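Local coordinates for protein mevalonate 3-kinase (Thermoplasma acidophilum, PDB 4RKS) that catalyses the ATP-dependent phosphorylation of (R)-mevalonate to mevalonate 3-phosphate in the alternative mevalonate pathway of extreme acidophiles, at residues 213-223 / 253-264; 30-39 / 50-59. All coordinates share one frame; numbering follows the deposited sequence.

Interaction 1. Residues 213-223 / 253-264; sequences NIVRSDLYPAR and DTEEYHSILRGV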
loop_
_atom_site.group_PDB
_atom_site.type_symbol
_atom_site.label_atom_id
_atom_site.label_comp_id
_atom_site.label_asym_id
_atom_site.label_seq_id
_atom_site.Cartn_x
_atom_site.Cartn_y
_atom_site.Cartn_z
ATOM N N ASN A 213 0.904 -19.082 -0.053
ATOM C CA ASN A 213 0.933 -20.014 -1.189
ATOM C C ASN A 213 1.963 -19.691 -2.274
ATOM O O ASN A 213 2.530 -20.604 -2.872
ATOM C CB ASN A 213 -0.452 -20.110 -1.816
ATOM C CG ASN A 213 -1.404 -20.920 -0.973
ATOM O OD1 ASN A 213 -1.658 -22.092 -1.250
ATOM N ND2 ASN A 213 -1.914 -20.311 0.078
ATOM N N ILE A 214 2.226 -18.407 -2.522
ATOM C CA ILE A 214 3.116 -18.042 -3.619
ATOM C C ILE A 214 4.506 -18.663 -3.469
ATOM O O ILE A 214 5.136 -19.029 -4.456
ATOM C CB ILE A 214 3.270 -16.511 -3.775
ATOM C CG1 ILE A 214 3.717 -16.197 -5.202
ATOM C CG2 ILE A 214 4.264 -15.918 -2.724
ATOM C CD1 ILE A 214 4.135 -14.771 -5.424
ATOM N N VAL A 215 4.971 -18.820 -2.236
ATOM C CA VAL A 215 6.310 -19.355 -2.006
ATOM C C VAL A 215 6.364 -20.863 -2.310
ATOM O O VAL A 215 7.438 -21.453 -2.422
ATOM C CB VAL A 215 6.773 -19.074 -0.548
ATOM C CG1 VAL A 215 8.247 -19.406 -0.372
ATOM C CG2 VAL A 215 6.538 -17.599 -0.195
ATOM N N ARG A 216 5.208 -21.490 -2.472
ATOM C CA ARG A 216 5.209 -22.918 -2.800
ATOM C C ARG A 216 5.560 -23.194 -4.270
ATOM O O ARG A 216 5.928 -24.322 -4.627
ATOM C CB ARG A 216 3.853 -23.534 -2.457
ATOM C CG ARG A 216 3.592 -23.602 -0.966
ATOM C CD ARG A 216 2.152 -23.937 -0.660
ATOM N NE ARG A 216 1.954 -24.028 0.779
ATOM C CZ ARG A 216 0.768 -24.067 1.368
ATOM N NH1 ARG A 216 -0.338 -24.019 0.640
ATOM N NH2 ARG A 216 0.693 -24.155 2.685
ATOM N N SER A 217 5.452 -22.167 -5.110
ATOM C CA SER A 217 5.683 -22.304 -6.552
ATOM C C SER A 217 7.152 -22.543 -6.935
ATOM O O SER A 217 8.063 -21.916 -6.399
ATOM C CB SER A 217 5.165 -21.061 -7.283
ATOM O OG SER A 217 5.453 -21.129 -8.668
ATOM N N ASP A 218 7.357 -23.452 -7.886
ATOM C CA ASP A 218 8.678 -23.745 -8.434
ATOM C C ASP A 218 9.272 -22.550 -9.179
ATOM O O ASP A 218 10.483 -22.456 -9.363
ATOM C CB ASP A 218 8.594 -24.946 -9.375
ATOM C CG ASP A 218 7.643 -26.013 -8.863
ATOM O OD1 ASP A 218 7.617 -26.240 -7.635
ATOM O OD2 ASP A 218 6.915 -26.614 -9.681
ATOM N N LEU A 219 8.411 -21.647 -9.625
ATOM C CA LEU A 219 8.870 -20.432 -10.286
ATOM C C LEU A 219 9.208 -19.328 -9.283
ATOM O O LEU A 219 9.670 -18.258 -9.677
ATOM C CB LEU A 219 7.805 -19.933 -11.260
ATOM C CG LEU A 219 7.317 -20.961 -12.265
ATOM C CD1 LEU A 219 5.961 -20.544 -12.799
ATOM C CD2 LEU A 219 8.327 -21.085 -13.383
ATOM N N TYR A 220 8.986 -19.578 -7.991
ATOM C CA TYR A 220 9.169 -18.514 -7.005
ATOM C C TYR A 220 10.596 -17.966 -6.947
ATOM O O TYR A 220 10.766 -16.744 -6.875
ATOM C CB TYR A 220 8.739 -18.955 -5.603
ATOM C CG TYR A 220 8.747 -17.808 -4.612
ATOM C CD1 TYR A 220 7.963 -16.681 -4.829
ATOM C CD2 TYR A 220 9.532 -17.851 -3.471
ATOM C CE1 TYR A 220 7.967 -15.621 -3.935
ATOM C CE2 TYR A 220 9.530 -16.812 -2.568
ATOM C CZ TYR A 220 8.755 -15.691 -2.810
ATOM O OH TYR A 220 8.761 -14.652 -1.914
ATOM N N PRO A 221 11.622 -18.843 -6.960
ATOM C CA PRO A 221 12.971 -18.265 -6.964
ATOM C C PRO A 221 13.250 -17.294 -8.109
ATOM O O PRO A 221 13.895 -16.275 -7.870
ATOM C CB PRO A 221 13.887 -19.493 -7.083
ATOM C CG PRO A 221 13.032 -20.690 -6.807
ATOM C CD PRO A 221 11.644 -20.250 -6.513
ATOM N N ALA A 222 12.792 -17.601 -9.319
ATOM C CA ALA A 222 12.999 -16.708 -10.459
ATOM C C ALA A 222 12.158 -15.440 -10.337
ATOM O O ALA A 222 12.561 -14.374 -10.799
ATOM C CB ALA A 222 12.673 -17.417 -11.759
ATOM N N ARG A 223 10.980 -15.568 -9.736
ATOM C CA ARG A 223 10.089 -14.423 -9.535
ATOM C C ARG A 223 10.775 -13.372 -8.673
ATOM O O ARG A 223 10.718 -12.183 -8.973
ATOM C CB ARG A 223 8.770 -14.871 -8.897
ATOM C CG ARG A 223 7.879 -13.746 -8.364
ATOM C CD ARG A 223 7.457 -12.767 -9.452
ATOM N NE ARG A 223 6.854 -11.568 -8.877
ATOM C CZ ARG A 223 6.749 -10.398 -9.503
ATOM N NH1 ARG A 223 7.206 -10.259 -10.739
ATOM N NH2 ARG A 223 6.194 -9.354 -8.885
ATOM N N ASP A 253 4.375 -7.014 -14.922
ATOM C CA ASP A 253 4.599 -7.598 -13.602
ATOM C C ASP A 253 3.323 -8.231 -13.059
ATOM O O ASP A 253 3.353 -9.332 -12.520
ATOM C CB ASP A 253 5.111 -6.549 -12.615
ATOM C CG ASP A 253 5.751 -7.176 -11.379
ATOM O OD1 ASP A 253 6.921 -7.603 -11.487
ATOM O OD2 ASP A 253 5.088 -7.248 -10.315
ATOM N N THR A 254 2.206 -7.522 -13.210
ATOM C CA THR A 254 0.894 -8.006 -12.781
ATOM C C THR A 254 0.571 -9.353 -13.435
ATOM O O THR A 254 0.100 -10.279 -12.775
ATOM C CB THR A 254 -0.227 -6.982 -13.116
ATOM O OG1 THR A 254 -0.145 -5.863 -12.226
ATOM C CG2 THR A 254 -1.601 -7.602 -12.987
ATOM N N GLU A 255 0.835 -9.467 -14.728
ATOM C CA GLU A 255 0.505 -10.691 -15.458
ATOM C C GLU A 255 1.386 -11.885 -15.038
ATOM O O GLU A 255 0.894 -13.002 -14.875
ATOM C CB GLU A 255 0.589 -10.421 -16.970
ATOM C CG GLU A 255 -0.479 -9.391 -17.409
ATOM C CD GLU A 255 -0.359 -8.905 -18.857
ATOM O OE1 GLU A 255 0.754 -8.912 -19.426
ATOM O OE2 GLU A 255 -1.396 -8.492 -19.421
ATOM N N GLU A 256 2.680 -11.651 -14.864
ATOM C CA GLU A 256 3.587 -12.679 -14.336
ATOM C C GLU A 256 3.182 -13.143 -12.930
ATOM O O GLU A 256 3.122 -14.336 -12.637
ATOM C CB GLU A 256 5.015 -12.145 -14.307
ATOM C CG GLU A 256 6.005 -13.039 -13.574
ATOM C CD GLU A 256 7.396 -12.436 -13.521
ATOM O OE1 GLU A 256 7.687 -11.529 -14.329
ATOM O OE2 GLU A 256 8.199 -12.866 -12.673
ATOM N N TYR A 257 2.918 -12.175 -12.059
ATOM C CA TYR A 257 2.537 -12.442 -10.678
ATOM C C TYR A 257 1.280 -13.292 -10.594
ATOM O O TYR A 257 1.230 -14.279 -9.858
ATOM C CB TYR A 257 2.341 -11.107 -9.965
ATOM C CG TYR A 257 2.007 -11.115 -8.496
ATOM C CD1 TYR A 257 2.983 -11.381 -7.532
ATOM C CD2 TYR A 257 0.743 -10.762 -8.067
ATOM C CE1 TYR A 257 2.688 -11.326 -6.188
ATOM C CE2 TYR A 257 0.435 -10.704 -6.725
ATOM C CZ TYR A 257 1.405 -10.986 -5.791
ATOM O OH TYR A 257 1.072 -10.913 -4.464
ATOM N N HIS A 258 0.260 -12.938 -11.363
ATOM C CA HIS A 258 -0.988 -13.678 -11.235
ATOM C C HIS A 258 -0.983 -14.997 -12.007
ATOM O O HIS A 258 -1.787 -15.886 -11.724
ATOM C CB HIS A 258 -2.151 -12.777 -11.625
ATOM C CG HIS A 258 -2.439 -11.740 -10.586
ATOM N ND1 HIS A 258 -2.971 -12.059 -9.357
ATOM C CD2 HIS A 258 -2.219 -10.403 -10.564
ATOM C CE1 HIS A 258 -3.092 -10.962 -8.632
ATOM N NE2 HIS A 258 -2.646 -9.942 -9.341
ATOM N N SER A 259 -0.045 -15.153 -12.934
ATOM C CA SER A 259 0.184 -16.471 -13.536
ATOM C C SER A 259 0.834 -17.419 -12.515
ATOM O O SER A 259 0.507 -18.606 -12.455
ATOM C CB SER A 259 1.049 -16.352 -14.791
ATOM O OG SER A 259 1.281 -17.621 -15.371
ATOM N N ILE A 260 1.740 -16.894 -11.695
ATOM C CA ILE A 260 2.360 -17.721 -10.656
ATOM C C ILE A 260 1.338 -18.128 -9.582
ATOM O O ILE A 260 1.265 -19.295 -9.208
ATOM C CB ILE A 260 3.558 -17.008 -10.002
ATOM C CG1 ILE A 260 4.658 -16.805 -11.040
ATOM C CG2 ILE A 260 4.085 -17.812 -8.818
ATOM C CD1 ILE A 260 5.834 -16.014 -10.551
ATOM N N LEU A 261 0.527 -17.182 -9.123
ATOM C CA LEU A 261 -0.506 -17.477 -8.132
ATOM C C LEU A 261 -1.514 -18.534 -8.610
ATOM O O LEU A 261 -1.841 -19.455 -7.864
ATOM C CB LEU A 261 -1.240 -16.193 -7.725
ATOM C CG LEU A 261 -0.424 -15.264 -6.818
ATOM C CD1 LEU A 261 -1.166 -13.968 -6.495
ATOM C CD2 LEU A 261 -0.020 -15.968 -5.538
ATOM N N ARG A 262 -2.001 -18.408 -9.845
ATOM C CA ARG A 262 -2.977 -19.358 -10.384
ATOM C C ARG A 262 -2.441 -20.784 -10.359
ATOM O O ARG A 262 -3.183 -21.724 -10.090
ATOM C CB ARG A 262 -3.390 -18.977 -11.816
ATOM C CG ARG A 262 -4.405 -17.827 -11.886
ATOM C CD ARG A 262 -4.973 -17.638 -13.306
ATOM N NE ARG A 262 -3.921 -17.404 -14.299
ATOM C CZ ARG A 262 -3.479 -16.203 -14.662
ATOM N NH1 ARG A 262 -3.991 -15.102 -14.116
ATOM N NH2 ARG A 262 -2.518 -16.102 -15.569
ATOM N N GLY A 263 -1.148 -20.939 -10.622
ATOM C CA GLY A 263 -0.498 -22.231 -10.540
ATOM C C GLY A 263 -0.364 -22.784 -9.129
ATOM O O GLY A 263 0.021 -23.935 -8.956
ATOM N N VAL A 264 -0.658 -21.967 -8.117
ATOM C CA VAL A 264 -0.693 -22.454 -6.735
ATOM C C VAL A 264 -2.132 -22.357 -6.183
ATOM O O VAL A 264 -2.373 -22.442 -4.978
ATOM C CB VAL A 264 0.309 -21.681 -5.842
ATOM C CG1 VAL A 264 0.489 -22.371 -4.509
ATOM C CG2 VAL A 264 1.656 -21.627 -6.513
HETATM O O HOH W 1 3.151 -21.183 -9.737
#
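Asp253 OD1 is gripped by Arg223 NH1 at 2.8 Å and takes a further bond from His230. The arginine holds the carboxylate end-on with two nitrogens: NH1 comes from above the carboxylate plane, while Arg223 NH2 meets Asp253 OD2 on its syn side, though tilted out of that plane, also at 2.8 Å; the two planes are turned 49° apart. Arg223 NH1 also gives a weak bond to Glu256 OE2 at 3.4 Å, whose stronger partner is His226. Arg223 CG stands anti to the backbone N and the chain then bends about CB-CG (chi2 60°); the side chain sits as a knob among Asp253, Glu256, Tyr257 and Ile260, its guanidinium turned to the two acids, with Tyr257 CB over one face. In the C-terminal domain of this GHMP kinase, the end of helix 207-214, the connection after it and the start of helix 220-238 pack against the last turns of helix 243-262 and the residues just past it. Here the packing turns apolar. Ile260 CD1 lies 3.6 Å from Arg223 CB, and Ile214 sends CD1 to Tyr257 CE1 at 3.8 Å and CG1 to Leu261 CD2. Tyr257 also touches the bound mevalonate. Ser217 OG accepts from Leu219 N, a capping bond in the turn leading into helix 220-238; one water joins that OG to Ile260 O. Beyond, Val264 sets CG1 against Asn213 CB at 3.6 Å and CG2 against Ser217 CB.

Interaction 2. Residues 30-39 / 50-59; sequences YPTIGVVLLG and LHTSAGIAYS. With MEV ((R)-mevalonate), chain C.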
loop_
_atom_site.group_PDB
_atom_site.type_symbol
_atom_site.label_atom_id
_atom_site.label_comp_id
_atom_site.label_asym_id
_atom_site.label_seq_id
_atom_site.Cartn_x
_atom_site.Cartn_y
_atom_site.Cartn_z
ATOM N N TYR A 30 -2.151 7.536 3.439
ATOM C CA TYR A 30 -2.938 7.146 2.267
ATOM C C TYR A 30 -2.654 5.705 1.871
ATOM O O TYR A 30 -1.523 5.241 2.022
ATOM C CB TYR A 30 -2.642 8.115 1.097
ATOM C CG TYR A 30 -2.934 9.519 1.535
ATOM C CD1 TYR A 30 -4.249 9.952 1.663
ATOM C CD2 TYR A 30 -1.914 10.382 1.911
ATOM C CE1 TYR A 30 -4.538 11.214 2.105
ATOM C CE2 TYR A 30 -2.191 11.660 2.371
ATOM C CZ TYR A 30 -3.514 12.064 2.463
ATOM O OH TYR A 30 -3.827 13.314 2.918
ATOM N N PRO A 31 -3.677 5.001 1.352
ATOM C CA PRO A 31 -3.518 3.608 0.927
ATOM C C PRO A 31 -2.607 3.473 -0.283
ATOM O O PRO A 31 -2.183 4.453 -0.905
ATOM C CB PRO A 31 -4.955 3.172 0.599
ATOM C CG PRO A 31 -5.615 4.450 0.149
ATOM C CD PRO A 31 -5.023 5.526 1.038
ATOM N N THR A 32 -2.255 2.236 -0.604
ATOM C CA THR A 32 -1.238 2.021 -1.612
ATOM C C THR A 32 -1.654 0.968 -2.642
ATOM O O THR A 32 -2.568 0.164 -2.407
ATOM C CB THR A 32 0.109 1.601 -0.963
ATOM O OG1 THR A 32 -0.031 0.318 -0.358
ATOM C CG2 THR A 32 0.516 2.597 0.110
ATOM N N ILE A 33 -0.986 1.023 -3.791
ATOM C CA ILE A 33 -1.124 0.051 -4.877
ATOM C C ILE A 33 0.262 -0.462 -5.249
ATOM O O ILE A 33 1.179 0.335 -5.490
ATOM C CB ILE A 33 -1.788 0.682 -6.126
ATOM C CG1 ILE A 33 -3.236 1.070 -5.829
ATOM C CG2 ILE A 33 -1.717 -0.276 -7.328
ATOM C CD1 ILE A 33 -3.829 2.076 -6.819
ATOM N N GLY A 34 0.430 -1.778 -5.288
ATOM C CA GLY A 34 1.686 -2.358 -5.741
ATOM C C GLY A 34 1.974 -2.103 -7.222
ATOM O O GLY A 34 1.074 -2.134 -8.052
ATOM N N VAL A 35 3.238 -1.851 -7.548
ATOM C CA VAL A 35 3.686 -1.665 -8.934
ATOM C C VAL A 35 4.626 -2.804 -9.363
ATOM O O VAL A 35 4.542 -3.322 -10.487
ATOM C CB VAL A 35 4.375 -0.279 -9.110
ATOM C CG1 VAL A 35 5.201 -0.225 -10.387
ATOM C CG2 VAL A 35 3.327 0.838 -9.093
ATOM N N VAL A 36 5.532 -3.181 -8.470
ATOM C CA VAL A 36 6.195 -4.492 -8.545
ATOM C C VAL A 36 5.665 -5.238 -7.338
ATOM O O VAL A 36 5.860 -4.808 -6.193
ATOM C CB VAL A 36 7.742 -4.396 -8.534
ATOM C CG1 VAL A 36 8.392 -5.803 -8.482
ATOM C CG2 VAL A 36 8.231 -3.641 -9.775
ATOM N N LEU A 37 4.954 -6.327 -7.602
ATOM C CA LEU A 37 4.024 -6.887 -6.640
ATOM C C LEU A 37 4.702 -7.816 -5.659
ATOM O O LEU A 37 5.450 -8.704 -6.065
ATOM C CB LEU A 37 2.898 -7.622 -7.381
ATOM C CG LEU A 37 2.074 -6.710 -8.289
ATOM C CD1 LEU A 37 1.073 -7.512 -9.126
ATOM C CD2 LEU A 37 1.374 -5.671 -7.439
ATOM N N LEU A 38 4.413 -7.631 -4.369
ATOM C CA LEU A 38 5.033 -8.457 -3.337
ATOM C C LEU A 38 4.308 -9.782 -3.089
ATOM O O LEU A 38 3.094 -9.821 -2.911
ATOM C CB LEU A 38 5.115 -7.685 -2.021
ATOM C CG LEU A 38 5.717 -8.499 -0.875
ATOM C CD1 LEU A 38 7.192 -8.749 -1.152
ATOM C CD2 LEU A 38 5.521 -7.755 0.439
ATOM N N GLY A 39 5.076 -10.865 -3.068
ATOM C CA GLY A 39 4.572 -12.141 -2.618
ATOM C C GLY A 39 5.630 -12.830 -1.793
ATOM O O GLY A 39 6.706 -13.164 -2.307
ATOM N N LEU A 50 10.045 -10.961 1.418
ATOM C CA LEU A 50 11.055 -11.911 0.945
ATOM C C LEU A 50 11.854 -11.378 -0.235
ATOM O O LEU A 50 12.966 -11.833 -0.496
ATOM C CB LEU A 50 10.406 -13.239 0.563
ATOM C CG LEU A 50 10.184 -14.205 1.721
ATOM C CD1 LEU A 50 9.559 -15.494 1.226
ATOM C CD2 LEU A 50 11.494 -14.484 2.452
ATOM N N HIS A 51 11.293 -10.413 -0.959
ATOM C CA HIS A 51 11.971 -9.909 -2.141
ATOM C C HIS A 51 11.629 -8.449 -2.416
ATOM O O HIS A 51 10.767 -7.868 -1.750
ATOM C CB HIS A 51 11.631 -10.779 -3.359
ATOM C CG HIS A 51 10.210 -10.659 -3.829
ATOM N ND1 HIS A 51 9.754 -9.583 -4.564
ATOM C CD2 HIS A 51 9.151 -11.501 -3.702
ATOM C CE1 HIS A 51 8.477 -9.761 -4.862
ATOM N NE2 HIS A 51 8.085 -10.913 -4.345
ATOM N N THR A 52 12.311 -7.861 -3.394
ATOM C CA THR A 52 12.133 -6.439 -3.723
ATOM C C THR A 52 10.766 -6.153 -4.367
ATOM O O THR A 52 10.299 -6.925 -5.195
ATOM C CB THR A 52 13.257 -5.961 -4.662
ATOM O OG1 THR A 52 14.510 -6.041 -3.970
ATOM C CG2 THR A 52 13.030 -4.527 -5.138
ATOM N N SER A 53 10.123 -5.061 -3.963
ATOM C CA SER A 53 8.835 -4.669 -4.533
ATOM C C SER A 53 8.808 -3.164 -4.753
ATOM O O SER A 53 9.732 -2.468 -4.355
ATOM C CB SER A 53 7.679 -5.098 -3.626
ATOM O OG SER A 53 7.857 -4.609 -2.305
ATOM N N ALA A 54 7.753 -2.675 -5.400
ATOM C CA ALA A 54 7.571 -1.243 -5.617
ATOM C C ALA A 54 6.086 -0.865 -5.524
ATOM O O ALA A 54 5.205 -1.702 -5.717
ATOM C CB ALA A 54 8.154 -0.819 -6.988
ATOM N N GLY A 55 5.802 0.393 -5.219
ATOM C CA GLY A 55 4.416 0.794 -5.098
ATOM C C GLY A 55 4.173 2.286 -5.166
ATOM O O GLY A 55 5.113 3.084 -5.167
ATOM N N ILE A 56 2.894 2.653 -5.211
ATOM C CA ILE A 56 2.466 4.057 -5.174
ATOM C C ILE A 56 1.453 4.259 -4.056
ATOM O O ILE A 56 0.683 3.347 -3.759
ATOM C CB ILE A 56 1.774 4.496 -6.484
ATOM C CG1 ILE A 56 0.794 3.406 -6.923
ATOM C CG2 ILE A 56 2.770 4.832 -7.558
ATOM C CD1 ILE A 56 -0.022 3.759 -8.162
ATOM N N ALA A 57 1.440 5.443 -3.449
ATOM C CA ALA A 57 0.330 5.841 -2.585
ATOM C C ALA A 57 -0.728 6.555 -3.430
ATOM O O ALA A 57 -0.389 7.300 -4.347
ATOM C CB ALA A 57 0.807 6.733 -1.461
ATOM N N TYR A 58 -2.005 6.319 -3.136
ATOM C CA TYR A 58 -3.078 6.977 -3.888
ATOM C C TYR A 58 -4.135 7.567 -2.958
ATOM O O TYR A 58 -4.198 7.221 -1.773
ATOM C CB TYR A 58 -3.741 5.991 -4.852
ATOM C CG TYR A 58 -4.644 4.960 -4.169
ATOM C CD1 TYR A 58 -4.127 3.758 -3.698
ATOM C CD2 TYR A 58 -6.012 5.192 -4.010
ATOM C CE1 TYR A 58 -4.936 2.814 -3.094
ATOM C CE2 TYR A 58 -6.834 4.257 -3.388
ATOM C CZ TYR A 58 -6.286 3.067 -2.934
ATOM O OH TYR A 58 -7.074 2.122 -2.316
ATOM N N SER A 59 -4.960 8.460 -3.504
ATOM C CA SER A 59 -6.211 8.845 -2.856
ATOM C C SER A 59 -7.164 9.200 -3.990
ATOM O O SER A 59 -6.915 8.804 -5.123
ATOM C CB SER A 59 -6.024 10.019 -1.893
ATOM O OG SER A 59 -7.138 10.160 -1.021
HETATM C C8 MEV C . 1.261 -6.585 -0.467
HETATM O O8 MEV C . 1.584 -6.994 0.848
HETATM C C2 MEV C . 0.538 -7.727 -1.146
HETATM C C3 MEV C . -0.201 -7.415 -2.436
HETATM O O7 MEV C . -1.029 -6.285 -2.329
HETATM C C4 MEV C . 0.771 -7.193 -3.583
HETATM C C5 MEV C . 1.317 -5.779 -3.651
HETATM O O3 MEV C . 0.556 -4.769 -3.558
HETATM O O4 MEV C . 2.553 -5.609 -3.777
HETATM C C6 MEV C . -1.070 -8.616 -2.737
HETATM O O HOH W 2 5.969 -11.553 -6.396
#
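The Tyr58 ring carries Pro31 CG over one face, 3.7 Å from the ring centroid in a CH-pi contact, and has Thr32 O at its edge; Ile33 CG1 comes in obliquely against CD1. With chi1 at 73°, Tyr58 CG sits between the backbone N and the carbonyl carbon, which places the ring across the neighbouring strand, over Pro31 and beside Ile33. At the other end of the contact Leu38 CD1 lies over one face of the His51 imidazole, Leu37 O is at its edge, and Gly39 N donates to His51 NE2 at 3.3 Å from well outside the ring plane. His51 ND1 donates a hydrogen bond to Thr52 O, and a water joins NE2 to Leu37 O. A phenylalanine in place of His51 would probably leave Gly39 N and the water without their ring partner and Thr52 O without its donor.

Between these ends strands 24-34 and 53-59 pair antiparallel, Ile33 and Ile56 exchanging two backbone bonds. A classic beta bulge then sets Val35 and Val36 both opposite Ala54: Val35 N (2.7 Å) and Val36 N (3.1 Å) reach Ala54 O from the same face of its carbonyl plane. Past this corner the chain leaves the strand and delivers Leu38 N to mevalonate O4 at 2.8 Å, nearly straight at 175°. Gly34 CA lies 3.4 Å from mevalonate O3, where a side-chain carbon would clash. Arg163 also bonds the substrate. One carboxylate oxygen thus meets a backbone amide and the other a glycine, consistent with a pocket wall that recognises the carboxylate mainly through main chain and close fit, with Leu37 CD2 packed beside it.

In the fold
From the N terminus, the chain first runs out along strand 24-34, passes the mevalonate pocket and returns as strand 53-59, so interaction 2 closes a short loop of ten residues without helix or strand. Much later, helix 220-238 and helix 243-262 form an almost wholly helical excursion, which interaction 1 closes. The two contacts follow in series and neither nest nor cross. Their centres lie about 17 Å apart, yet they meet directly: Tyr220 OH probably bonds Gly39 O, Asp253 and Arg223 hold the backbone of Leu37, and Tyr257 packs on its side chain. The helices of the C-terminal domain are thereby tied to the substrate-binding loop of the N-terminal domain.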